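Local coordinates for protein RNA polymerase II subunit B1 CTD phosphatase RTR1 (Saccharomyces cerevisiae, PDB 5C2Y) that removes phosphate from serine in the C-terminal heptapeptide repeats of RNA polymerase II, regulating the polymerase as its phosphorylation pattern changes during transcription, at residues T61-Q66 with L132-L137. Residues are numbered along the deposited sequence; the frame is centred on the assembly and turned at random.
Sequences TPDMYQ and LSDEAL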
# COMPACT_ATOMS: atom_id res chain seq x y z
N THR A 61 -8.26 -1.19 -3.66
CA THR A 61 -8.73 -0.11 -4.50
C THR A 61 -8.08 1.16 -3.95
O THR A 61 -7.62 1.17 -2.80
CB THR A 61 -10.25 -0.00 -4.47
OG1 THR A 61 -10.67 0.19 -3.12
CG2 THR A 61 -10.89 -1.28 -5.01
N PRO A 62 -8.01 2.23 -4.77
CA PRO A 62 -7.49 3.51 -4.28
C PRO A 62 -8.10 3.94 -2.95
O PRO A 62 -7.41 4.48 -2.08
CB PRO A 62 -7.87 4.47 -5.40
CG PRO A 62 -7.72 3.65 -6.59
CD PRO A 62 -8.29 2.32 -6.22
N ASP A 63 -9.39 3.67 -2.78
CA ASP A 63 -10.09 4.07 -1.57
C ASP A 63 -9.65 3.24 -0.38
O ASP A 63 -9.40 3.79 0.70
CB ASP A 63 -11.59 3.97 -1.77
CG ASP A 63 -12.03 4.63 -3.04
OD1 ASP A 63 -12.30 5.85 -2.99
OD2 ASP A 63 -12.04 3.95 -4.11
N MET A 64 -9.54 1.93 -0.58
CA MET A 64 -9.10 1.07 0.51
C MET A 64 -7.68 1.41 0.93
O MET A 64 -7.35 1.36 2.10
CB MET A 64 -9.20 -0.40 0.11
CG MET A 64 -10.60 -0.97 0.19
SD MET A 64 -11.37 -0.82 1.83
CE MET A 64 -13.00 -1.45 1.40
N TYR A 65 -6.86 1.80 -0.03
CA TYR A 65 -5.50 2.17 0.29
C TYR A 65 -5.52 3.44 1.12
O TYR A 65 -4.78 3.56 2.10
CB TYR A 65 -4.67 2.34 -0.99
CG TYR A 65 -3.26 2.75 -0.72
CD1 TYR A 65 -2.28 1.81 -0.47
CD2 TYR A 65 -2.90 4.09 -0.70
CE1 TYR A 65 -0.96 2.19 -0.22
CE2 TYR A 65 -1.59 4.47 -0.46
CZ TYR A 65 -0.63 3.52 -0.21
OH TYR A 65 0.66 3.92 0.03
N GLN A 66 -6.40 4.38 0.76
CA GLN A 66 -6.59 5.59 1.57
C GLN A 66 -6.88 5.25 3.03
O GLN A 66 -6.21 5.77 3.94
CB GLN A 66 -7.73 6.44 1.01
CG GLN A 66 -7.75 7.84 1.59
CD GLN A 66 -6.36 8.48 1.56
OE1 GLN A 66 -5.82 8.75 0.48
NE2 GLN A 66 -5.78 8.71 2.75
N LEU A 132 -4.07 1.80 -8.70
CA LEU A 132 -4.87 0.73 -8.16
C LEU A 132 -6.23 0.74 -8.82
O LEU A 132 -6.79 1.79 -9.10
CB LEU A 132 -5.01 0.87 -6.65
CG LEU A 132 -3.81 0.55 -5.75
CD1 LEU A 132 -4.11 0.96 -4.32
CD2 LEU A 132 -3.45 -0.93 -5.83
N SER A 133 -6.79 -0.44 -9.06
CA SER A 133 -8.07 -0.52 -9.72
C SER A 133 -9.21 -0.11 -8.83
O SER A 133 -9.21 -0.44 -7.64
CB SER A 133 -8.32 -1.92 -10.20
OG SER A 133 -9.69 -2.04 -10.52
N ASP A 134 -10.21 0.55 -9.40
CA ASP A 134 -11.46 0.86 -8.69
C ASP A 134 -12.43 -0.34 -8.63
O ASP A 134 -13.50 -0.27 -8.02
CB ASP A 134 -12.17 2.05 -9.33
CG ASP A 134 -11.35 3.30 -9.28
OD1 ASP A 134 -11.34 3.96 -8.22
OD2 ASP A 134 -10.72 3.62 -10.31
N GLU A 135 -12.07 -1.42 -9.29
CA GLU A 135 -12.91 -2.60 -9.29
C GLU A 135 -12.87 -3.21 -7.90
O GLU A 135 -11.80 -3.37 -7.33
CB GLU A 135 -12.40 -3.58 -10.34
CG GLU A 135 -13.38 -4.65 -10.77
CD GLU A 135 -12.70 -5.68 -11.67
OE1 GLU A 135 -11.53 -5.43 -12.05
OE2 GLU A 135 -13.32 -6.73 -11.97
N ALA A 136 -14.04 -3.53 -7.35
CA ALA A 136 -14.09 -4.12 -6.01
C ALA A 136 -13.45 -5.50 -5.99
O ALA A 136 -13.49 -6.25 -6.98
CB ALA A 136 -15.51 -4.20 -5.50
N LEU A 137 -12.87 -5.83 -4.85
CA LEU A 137 -12.10 -7.05 -4.71
C LEU A 137 -12.88 -8.30 -5.07
O LEU A 137 -12.37 -9.17 -5.77
CB LEU A 137 -11.55 -7.16 -3.30
CG LEU A 137 -10.95 -8.50 -2.94
CD1 LEU A 137 -9.78 -8.81 -3.85
CD2 LEU A 137 -10.53 -8.48 -1.47
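In Thr-61, chi1 of 58° sets OG1 between the backbone N and the carbonyl carbon, facing into the first helical turn, and leaves CG2 anti to the carbonyl carbon, lying against the carbonyl oxygens of Ser-133 and Glu-135. Threonine suits this N-cap because its two branches divide the work: OG1 accepts from Met-64 N at 3.3 Å (162°), while the methyl packs on the loop. An alanine here would probably leave Met-64 N without its capping acceptor and open a gap beside the Glu-135 carbonyl. The Thr-61 CA-H makes a bent CA-H...O contact with Ser-133 O, 3.2 Å from CA. Pro-62 fits the first helical turn, where its missing N-H costs no helix bond; its CD rests 3.6 Å from Leu-132 CB. Leucine's branched apolar end suits the buried place beside Pro-62 and Tyr-65: Leu-132 crosses the Tyr-65 side chain at about a right angle, CD1 3.6 Å from Tyr-65 CB. Within the loop, Ser-133 OG accepts from Glu-135 N at 2.7 Å, closing an ST turn, for which serine's short hydroxyl is suited. Asp-63 OD2 and Asp-134 OD1, 4.2 Å apart at the surface, probably repel mildly. The contact joins the start of helix 62-74 to the loop following helix 119-129, where Tyr-65 OH bonds Ser-125 and Pro-62 O bonds Gln-129, while Met-64 and Leu-137 pack on helix 28-42.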